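Local structure of RsfP (Uncultured bacterium, 4GLJ) at residues A[97-102]-A[216-221]; A[110-115]-A[167-172]. The protein probably catalyses the phosphate-dependent cleavage of methylthioadenosine, as a member of the phosphorylase superfamily, and binds the dye rhodamine B. One frame throughout, in Å; residues are numbered along the deposited sequence. Where two conformers were deposited one is given.

Contacts 1 and 2 illustrate how one mixed sheet can be regular at one crossing and bent at another. Their centres lie about 8 Å apart, and the antiparallel pairing of strand 213-221 with strand 111-119 joins them, probably through bonds such as Ala218 N to Val112 O. Contact 1 is wholly buried: an unbroken run of parallel backbone bonds, small apolar side chains on one face and bound dye and phosphate close by. Contact 2 is largely buried, but at its corner Asp115 and Ala167 are partly exposed and Lys168 is exposed; pairing is sparse, one bond is weak, and a water takes part. Tyr171, which belongs to contact 2, packs on Val99 of contact 1.

Contact 1 (A[97-102]-A[216-221]); sequences SAVGSL and TLALVT. With RHB (N-[9-(2-carboxyphenyl)-6-(diethylamino)-3H-xanthen-3-ylidene]-N-ethylethanaminium), chain C; PO4 (phosphate ion), chain D.
Val99 sets both its methyls against Ala218, CG1 and CG2 each lying 3.9 Å from Ala218 CB. Its first torsion (chi1 -65°) turns CG1 anti to the carbonyl carbon and leaves CG2 in the crowded position between backbone N and C, where CG2 also meets Val220 CG2 at 4.1 Å. Val220 holds CG1 anti to its own N (chi1 -178°), and that methyl rests on Ser101 CB. Val99, Ala218 and Val220 lie with Ser97 on one face of a parallel strand pair whose register, Ser97 with Ala218 through Val99 with Val220, is fixed by four backbone hydrogen bonds. In the last of them Thr221 N reaches Val99 O at 2.9 Å, nearly along the C=O axis. In one of its two deposited conformers Thr221 adds a second grip on this oxygen: OG1 donates to Val99 O over 3.0 Å from above the carbonyl plane, while CG2 turns to Ala98 CB.

Bound groups lie beside this part of the pair. Ala98 N points an almost straight bond (174°) at phosphate O2, 2.9 Å away, and Gly100 N lies 3.4 Å from rhodamine B N2. Ser22, Arg64, His65 and Thr199 also bind the phosphate, probably taken up from the crystallisation liquor, in a setting consistent with the phosphate site of a nucleoside phosphorylase.

Contact 2 (A[110-115]-A[167-172]); sequences DMVIPD and AKATYV
The carboxylate of Asp115 lies with one face against Lys168: Lys168 CA stands over Asp115 CG at 3.6 Å, and Lys168 CD comes to 3.8 Å from OD2 on that same face. The two side chains cross at about a right angle, and the charges do not pair, Lys168 NZ remaining 6.0 Å from Asp115 OD2. Asp115 OD1 comes within 3.0 Å of Ala169 O, two acceptors that do not bond. Pro114 presents CB, 3.2 Å from Ala169 O, and touches Tyr171 CB with the same atom. The ring of Tyr171 leads away from this meeting, toward Ile195, and its OH takes hydrogen bonds from the backbone of Thr199 and Asn200.

This is a corner in the mixed sheet of the phosphorylase superfamily fold: Ile113 pairs in parallel sense with Ala167; the chain then turns at Lys168, and at Asp115 in the other segment, and the short strands 111-114 and 169-172 lie at 90°. With phi and psi both positive at Lys168 (62° and 52°), regular pairing is interrupted. Lys168 N gives only a weak bond to Ile113 O, and Asp115 N donates to Ala169 O at 2.8 Å, a somewhat bent bond. A water donates to Asp115 OD1 at 2.7 Å and also bonds Thr170 OG1, tying the corner's outer side together. An alanine in place of Asp115 would probably cost this water its carboxylate partner and uncover Lys168 CA, although the bond from the main-chain N could persist. Thr170 also packs on Ala183 of a neighbouring subunit.

On the inner side, the CG1 methyl of Val112, anti to the backbone N, presses on Ala169 CB at 3.5 Å, a close methyl-to-methyl approach.

Contact 1 (A[97-102]-A[216-221])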
ATOM      1  N   SER A  97     -14.201  -9.165  15.872  1.00 29.88           N
ATOM      2  CA  SER A  97     -13.560  -9.587  14.624  1.00 30.09           C
ATOM      3  C   SER A  97     -12.827 -10.925  14.693  1.00 29.70           C
ATOM      4  O   SER A  97     -12.113 -11.192  15.685  1.00 29.50           O
ATOM      5  CB  SER A  97     -12.529  -8.547  14.262  1.00 31.30           C
ATOM      6  OG  SER A  97     -13.272  -7.374  14.053  1.00 38.80           O
ATOM      7  N   ALA A  98     -12.936 -11.709  13.611  1.00 27.20           N
ATOM      8  CA  ALA A  98     -12.253 -12.999  13.536  1.00 28.04           C
ATOM      9  C   ALA A  98     -10.822 -12.664  13.134  1.00 26.47           C
ATOM     10  O   ALA A  98     -10.599 -11.776  12.242  1.00 27.16           O
ATOM     11  CB  ALA A  98     -12.884 -13.910  12.475  1.00 25.35           C
ATOM     12  N   VAL A  99      -9.851 -13.314  13.780  1.00 23.24           N
ATOM     13  CA  VAL A  99      -8.445 -13.070  13.431  1.00 23.42           C
ATOM     14  C   VAL A  99      -7.668 -14.375  13.357  1.00 25.28           C
ATOM     15  O   VAL A  99      -8.094 -15.461  13.836  1.00 25.98           O
ATOM     16  CB  VAL A  99      -7.699 -12.133  14.443  1.00 21.89           C
ATOM     17  CG1 VAL A  99      -8.323 -10.735  14.401  1.00 20.27           C
ATOM     18  CG2 VAL A  99      -7.622 -12.792  15.839  1.00 21.09           C
ATOM     19  N   GLY A 100      -6.544 -14.281  12.669  1.00 25.08           N
ATOM     20  CA  GLY A 100      -5.571 -15.358  12.696  1.00 26.67           C
ATOM     21  C   GLY A 100      -4.530 -15.078  13.729  1.00 25.61           C
ATOM     22  O   GLY A 100      -4.192 -13.935  13.990  1.00 23.94           O
ATOM     23  N   SER A 101      -3.973 -16.116  14.317  1.00 26.61           N
ATOM     24  CA  SER A 101      -2.914 -15.906  15.310  1.00 26.59           C
ATOM     25  C   SER A 101      -1.536 -15.958  14.663  1.00 28.01           C
ATOM     26  O   SER A 101      -1.258 -16.830  13.807  1.00 27.89           O
ATOM     27  CB  SER A 101      -2.941 -17.023  16.378  1.00 31.50           C
ATOM     28  OG  SER A 101      -1.684 -17.034  17.104  1.00 29.47           O
ATOM     29  N   LEU A 102      -0.672 -15.049  15.061  1.00 24.96           N
ATOM     30  CA  LEU A 102       0.751 -15.097  14.657  1.00 27.04           C
ATOM     31  C   LEU A 102       1.659 -15.561  15.796  1.00 29.31           C
ATOM     32  O   LEU A 102       2.876 -15.558  15.662  1.00 33.06           O
ATOM     33  CB  LEU A 102       1.184 -13.674  14.218  1.00 25.27           C
ATOM     34  CG  LEU A 102       0.445 -13.074  13.003  1.00 28.39           C
ATOM     35  CD1 LEU A 102       0.704 -11.581  12.847  1.00 25.03           C
ATOM     36  CD2 LEU A 102       0.846 -13.857  11.727  1.00 29.90           C
ATOM     37  N   THR A 216     -11.444  -3.392  20.166  1.00 24.72           N
ATOM     38  CA  THR A 216     -11.687  -4.621  19.365  1.00 24.75           C
ATOM     39  C   THR A 216     -11.693  -5.828  20.314  1.00 23.90           C
ATOM     40  O   THR A 216     -10.837  -5.937  21.171  1.00 24.17           O
ATOM     41  CB  THR A 216     -10.568  -4.792  18.312  1.00 29.09           C
ATOM     42  OG1 THR A 216     -10.715  -3.715  17.332  1.00 28.90           O
ATOM     43  CG2 THR A 216     -10.731  -6.138  17.554  1.00 29.77           C
ATOM     44  N   LEU A 217     -12.702  -6.659  20.159  1.00 21.97           N
ATOM     45  CA  LEU A 217     -12.673  -7.998  20.738  1.00 24.50           C
ATOM     46  C   LEU A 217     -12.345  -9.002  19.567  1.00 23.43           C
ATOM     47  O   LEU A 217     -13.187  -9.254  18.703  1.00 26.39           O
ATOM     48  CB  LEU A 217     -14.055  -8.314  21.345  1.00 26.03           C
ATOM     49  CG  LEU A 217     -14.275  -9.743  21.886  1.00 26.66           C
ATOM     50  CD1 LEU A 217     -13.335  -9.954  23.061  1.00 27.06           C
ATOM     51  CD2 LEU A 217     -15.722  -9.956  22.328  1.00 29.51           C
ATOM     52  N   ALA A 218     -11.103  -9.509  19.536  1.00 22.40           N
ATOM     53  CA  ALA A 218     -10.653 -10.389  18.441  1.00 25.00           C
ATOM     54  C   ALA A 218     -10.864 -11.849  18.845  1.00 25.00           C
ATOM     55  O   ALA A 218     -10.561 -12.236  19.979  1.00 25.50           O
ATOM     56  CB  ALA A 218      -9.205 -10.101  18.109  1.00 21.82           C
ATOM     57  N   LEU A 219     -11.364 -12.626  17.910  1.00 25.28           N
ATOM     58  CA  LEU A 219     -11.657 -14.024  18.116  1.00 25.93           C
ATOM     59  C   LEU A 219     -10.687 -14.829  17.241  1.00 26.93           C
ATOM     60  O   LEU A 219     -10.719 -14.750  16.032  1.00 27.29           O
ATOM     61  CB  LEU A 219     -13.089 -14.314  17.637  1.00 26.95           C
ATOM     62  CG  LEU A 219     -14.168 -13.302  18.074  1.00 25.50           C
ATOM     63  CD1 LEU A 219     -15.537 -13.775  17.586  1.00 29.79           C
ATOM     64  CD2 LEU A 219     -14.142 -13.174  19.592  1.00 27.87           C
ATOM     65  N   VAL A 220      -9.822 -15.567  17.892  1.00 26.81           N
ATOM     66  CA  VAL A 220      -8.828 -16.367  17.209  1.00 29.28           C
ATOM     67  C   VAL A 220      -9.457 -17.569  16.558  1.00 32.65           C
ATOM     68  O   VAL A 220     -10.033 -18.482  17.205  1.00 34.77           O
ATOM     69  CB  VAL A 220      -7.646 -16.762  18.149  1.00 27.56           C
ATOM     70  CG1 VAL A 220      -6.639 -17.540  17.322  1.00 29.79           C
ATOM     71  CG2 VAL A 220      -7.011 -15.501  18.812  1.00 26.16           C
ATOM     72  N   THR A 221      -9.364 -17.596  15.242  1.00 34.38           N
ATOM     73  CA  THR A 221     -10.020 -18.671  14.518  0.50 37.11           C
ATOM     74  C   THR A 221      -9.029 -19.703  14.021  1.00 41.67           C
ATOM     75  O   THR A 221      -9.408 -20.846  13.680  1.00 46.68           O
ATOM     76  CB  THR A 221     -10.888 -18.195  13.352  0.50 38.89           C
ATOM     77  OG1 THR A 221     -10.136 -17.275  12.553  0.50 39.40           O
ATOM     78  CG2 THR A 221     -12.163 -17.526  13.870  0.50 38.31           C
TER
HETATM   79  O2  RHB C 302      -7.944 -20.634  10.112  0.50 63.09           O
HETATM   80  C26 RHB C 302      -9.051 -21.206   9.984  0.50 65.11           C
HETATM   81  C19 RHB C 302     -10.174 -20.347   9.469  0.50 64.06           C
HETATM   82  C14 RHB C 302      -9.855 -19.132   8.918  0.50 59.19           C
HETATM   83  C15 RHB C 302     -10.861 -18.307   8.429  0.50 64.93           C
HETATM   84  C16 RHB C 302     -12.200 -18.670   8.517  0.50 65.51           C
HETATM   85  C17 RHB C 302     -12.532 -19.891   9.091  0.50 61.93           C
HETATM   86  C18 RHB C 302     -11.516 -20.713   9.567  0.50 65.50           C
HETATM   87  C9  RHB C 302      -8.440 -18.717   8.761  0.50 58.60           C
HETATM   88  C8  RHB C 302      -7.421 -19.702   8.342  0.50 57.97           C
HETATM   89  C13 RHB C 302      -7.827 -21.017   8.158  0.50 61.82           C
HETATM   90  C12 RHB C 302      -6.901 -21.979   7.792  0.50 61.49           C
HETATM   91  C11 RHB C 302      -5.567 -21.638   7.593  0.50 64.70           C
HETATM   92  N1  RHB C 302      -4.699 -22.699   7.211  0.50 63.57           N
HETATM   93  C35 RHB C 302      -5.183 -23.346   5.973  0.50 65.86           C
HETATM   94  C36 RHB C 302      -5.828 -24.691   6.252  0.50 68.16           C
HETATM   95  C22 RHB C 302      -3.295 -22.277   7.015  0.50 64.31           C
HETATM   96  C23 RHB C 302      -2.702 -22.939   5.782  0.50 55.15           C
HETATM   97  C10 RHB C 302      -5.159 -20.299   7.779  0.50 63.59           C
HETATM   98  C7  RHB C 302      -6.092 -19.302   8.152  0.50 61.12           C
HETATM   99  O1  RHB C 302      -5.728 -17.960   8.359  0.50 55.99           O
HETATM  100  C1  RHB C 302      -6.654 -16.978   8.738  0.50 55.68           C
HETATM  101  C2  RHB C 302      -8.007 -17.315   8.942  0.50 57.28           C
HETATM  102  C6  RHB C 302      -6.290 -15.634   8.931  0.50 49.32           C
HETATM  103  C5  RHB C 302      -7.297 -14.726   9.314  0.50 46.78           C
HETATM  104  C4  RHB C 302      -8.618 -15.077   9.521  0.50 47.50           C
HETATM  105  C3  RHB C 302      -8.977 -16.391   9.327  0.50 57.06           C
HETATM  106  N2  RHB C 302      -7.017 -13.381   9.449  0.50 40.73           N
HETATM  107  C24 RHB C 302      -6.027 -13.217   8.405  0.50 41.44           C
HETATM  108  C25 RHB C 302      -6.450 -12.021   7.602  0.50 36.24           C
HETATM  109  C33 RHB C 302      -8.161 -12.666   8.878  0.50 37.67           C
HETATM  110  C34 RHB C 302      -9.411 -12.847   9.727  0.50 35.99           C
HETATM  111  O3  RHB C 302      -9.215 -22.417  10.301  0.50 61.54           O
HETATM  112  P   PO4 D 303     -14.080  -9.790  10.382  1.00 29.63           P
HETATM  113  O1  PO4 D 303     -13.746 -10.787   9.311  1.00 35.17           O
HETATM  114  O2  PO4 D 303     -14.573 -10.665  11.511  1.00 31.83           O
HETATM  115  O3  PO4 D 303     -12.807  -9.084  10.664  1.00 32.51           O
HETATM  116  O4  PO4 D 303     -15.178  -8.813   9.975  1.00 31.80           O

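Contact 2 (A[110-115]-A[167-172])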
ATOM      1  N   ASP A 110      -9.250 -18.782  21.589  1.00 29.90           N
ATOM      2  CA  ASP A 110      -8.888 -17.719  22.505  1.00 29.08           C
ATOM      3  C   ASP A 110      -9.489 -16.422  21.976  1.00 29.19           C
ATOM      4  O   ASP A 110      -9.798 -16.272  20.733  1.00 28.98           O
ATOM      5  CB  ASP A 110      -7.391 -17.520  22.599  1.00 30.44           C
ATOM      6  CG  ASP A 110      -6.678 -18.608  23.402  1.00 34.48           C
ATOM      7  OD1 ASP A 110      -7.338 -19.484  24.040  1.00 35.34           O
ATOM      8  OD2 ASP A 110      -5.402 -18.577  23.334  1.00 35.44           O
ATOM      9  N   MET A 111      -9.636 -15.466  22.894  1.00 26.29           N
ATOM     10  CA  MET A 111      -9.863 -14.067  22.478  1.00 25.48           C
ATOM     11  C   MET A 111      -8.681 -13.207  22.832  1.00 25.64           C
ATOM     12  O   MET A 111      -7.879 -13.565  23.716  1.00 28.08           O
ATOM     13  CB  MET A 111     -11.144 -13.518  23.086  1.00 26.50           C
ATOM     14  CG  MET A 111     -12.318 -14.510  22.925  1.00 32.16           C
ATOM     15  SD  MET A 111     -13.874 -13.748  23.441  1.00 31.18           S
ATOM     16  CE  MET A 111     -15.008 -15.135  23.362  1.00 31.15           C
ATOM     17  N   VAL A 112      -8.581 -12.097  22.111  1.00 24.45           N
ATOM     18  CA  VAL A 112      -7.477 -11.207  22.198  1.00 24.52           C
ATOM     19  C   VAL A 112      -8.079  -9.799  22.188  1.00 24.65           C
ATOM     20  O   VAL A 112      -8.953  -9.449  21.374  1.00 24.76           O
ATOM     21  CB  VAL A 112      -6.493 -11.395  21.009  1.00 22.89           C
ATOM     22  CG1 VAL A 112      -5.349 -10.397  21.131  1.00 26.03           C
ATOM     23  CG2 VAL A 112      -5.891 -12.818  21.051  1.00 26.13           C
ATOM     24  N   ILE A 113      -7.606  -8.987  23.119  1.00 24.27           N
ATOM     25  CA  ILE A 113      -8.023  -7.567  23.145  1.00 25.14           C
ATOM     26  C   ILE A 113      -6.773  -6.727  22.798  1.00 22.44           C
ATOM     27  O   ILE A 113      -5.956  -6.403  23.666  1.00 23.95           O
ATOM     28  CB  ILE A 113      -8.527  -7.120  24.582  1.00 26.64           C
ATOM     29  CG1 ILE A 113      -9.523  -8.143  25.145  1.00 30.43           C
ATOM     30  CG2 ILE A 113      -9.099  -5.687  24.557  1.00 25.07           C
ATOM     31  CD1 ILE A 113     -10.672  -8.374  24.228  1.00 32.11           C
ATOM     32  N   PRO A 114      -6.603  -6.414  21.544  1.00 20.07           N
ATOM     33  CA  PRO A 114      -5.322  -5.738  21.182  1.00 21.63           C
ATOM     34  C   PRO A 114      -5.279  -4.310  21.706  1.00 24.36           C
ATOM     35  O   PRO A 114      -6.342  -3.709  22.026  1.00 23.61           O
ATOM     36  CB  PRO A 114      -5.365  -5.756  19.638  1.00 19.42           C
ATOM     37  CG  PRO A 114      -6.847  -5.825  19.312  1.00 20.92           C
ATOM     38  CD  PRO A 114      -7.390  -6.789  20.367  1.00 20.75           C
ATOM     39  N   ASP A 115      -4.065  -3.782  21.902  1.00 22.60           N
ATOM     40  CA  ASP A 115      -3.979  -2.403  22.264  1.00 24.43           C
ATOM     41  C   ASP A 115      -3.326  -1.636  21.102  1.00 24.36           C
ATOM     42  O   ASP A 115      -3.327  -0.402  21.116  1.00 25.31           O
ATOM     43  CB  ASP A 115      -3.199  -2.227  23.591  1.00 27.67           C
ATOM     44  CG  ASP A 115      -1.737  -2.679  23.485  1.00 31.67           C
ATOM     45  OD1 ASP A 115      -1.386  -3.579  22.688  1.00 30.54           O
ATOM     46  OD2 ASP A 115      -0.907  -2.122  24.203  1.00 35.40           O
ATOM     47  N   ALA A 167      -4.626  -9.748  26.641  1.00 33.49           N
ATOM     48  CA  ALA A 167      -4.702  -8.299  26.309  1.00 34.54           C
ATOM     49  C   ALA A 167      -3.350  -7.821  25.822  1.00 34.98           C
ATOM     50  O   ALA A 167      -2.395  -8.564  25.922  1.00 41.26           O
ATOM     51  CB  ALA A 167      -5.130  -7.516  27.553  1.00 38.63           C
ATOM     52  N   LYS A 168      -3.237  -6.574  25.393  1.00 33.69           N
ATOM     53  CA  LYS A 168      -1.965  -5.939  25.028  1.00 37.12           C
ATOM     54  C   LYS A 168      -1.238  -6.608  23.835  1.00 38.50           C
ATOM     55  O   LYS A 168      -0.036  -6.894  23.896  1.00 45.00           O
ATOM     56  CB  LYS A 168      -0.973  -5.815  26.179  1.00 41.69           C
ATOM     57  CG  LYS A 168      -1.531  -5.206  27.469  1.00 48.80           C
ATOM     58  CD  LYS A 168      -2.349  -3.924  27.236  1.00 52.26           C
ATOM     59  CE  LYS A 168      -2.962  -3.364  28.533  1.00 53.09           C
ATOM     60  NZ  LYS A 168      -2.275  -3.924  29.725  1.00 54.66           N
ATOM     61  N   ALA A 169      -1.961  -6.782  22.768  1.00 31.48           N
ATOM     62  CA  ALA A 169      -1.473  -7.390  21.514  1.00 29.43           C
ATOM     63  C   ALA A 169      -1.553  -6.377  20.354  1.00 28.01           C
ATOM     64  O   ALA A 169      -2.278  -5.336  20.439  1.00 25.96           O
ATOM     65  CB  ALA A 169      -2.366  -8.603  21.182  1.00 26.11           C
ATOM     66  N   THR A 170      -0.778  -6.640  19.305  1.00 25.95           N
ATOM     67  CA  THR A 170      -0.803  -5.811  18.094  1.00 23.76           C
ATOM     68  C   THR A 170      -1.523  -6.519  16.947  1.00 25.78           C
ATOM     69  O   THR A 170      -1.148  -7.658  16.625  1.00 24.70           O
ATOM     70  CB  THR A 170       0.618  -5.448  17.650  1.00 25.56           C
ATOM     71  OG1 THR A 170       1.164  -4.619  18.662  1.00 26.89           O
ATOM     72  CG2 THR A 170       0.567  -4.668  16.331  1.00 23.67           C
ATOM     73  N   TYR A 171      -2.562  -5.866  16.375  1.00 22.56           N
ATOM     74  CA  TYR A 171      -3.389  -6.390  15.257  1.00 22.07           C
ATOM     75  C   TYR A 171      -2.819  -5.819  13.979  1.00 23.27           C
ATOM     76  O   TYR A 171      -2.763  -4.611  13.804  1.00 21.63           O
ATOM     77  CB  TYR A 171      -4.838  -5.883  15.429  1.00 22.24           C
ATOM     78  CG  TYR A 171      -5.909  -6.215  14.369  1.00 23.77           C
ATOM     79  CD1 TYR A 171      -5.880  -5.652  13.044  1.00 23.63           C
ATOM     80  CD2 TYR A 171      -7.024  -6.995  14.707  1.00 26.68           C
ATOM     81  CE1 TYR A 171      -6.926  -5.916  12.103  1.00 24.87           C
ATOM     82  CE2 TYR A 171      -8.065  -7.224  13.763  1.00 25.01           C
ATOM     83  CZ  TYR A 171      -8.000  -6.699  12.474  1.00 26.32           C
ATOM     84  OH  TYR A 171      -9.106  -6.961  11.626  1.00 28.08           O
ATOM     85  N   VAL A 172      -2.418  -6.696  13.041  1.00 20.85           N
ATOM     86  CA  VAL A 172      -1.981  -6.147  11.748  1.00 19.43           C
ATOM     87  C   VAL A 172      -3.177  -6.366  10.804  1.00 20.34           C
ATOM     88  O   VAL A 172      -3.701  -7.459  10.708  1.00 19.22           O
ATOM     89  CB  VAL A 172      -0.668  -6.793  11.212  1.00 22.23           C
ATOM     90  CG1 VAL A 172      -0.824  -8.292  11.090  1.00 21.75           C
ATOM     91  CG2 VAL A 172      -0.379  -6.245   9.793  1.00 21.53           C
TER
HETATM   92  O   HOH W   1       0.898  -4.338  21.502  1.00 27.79           O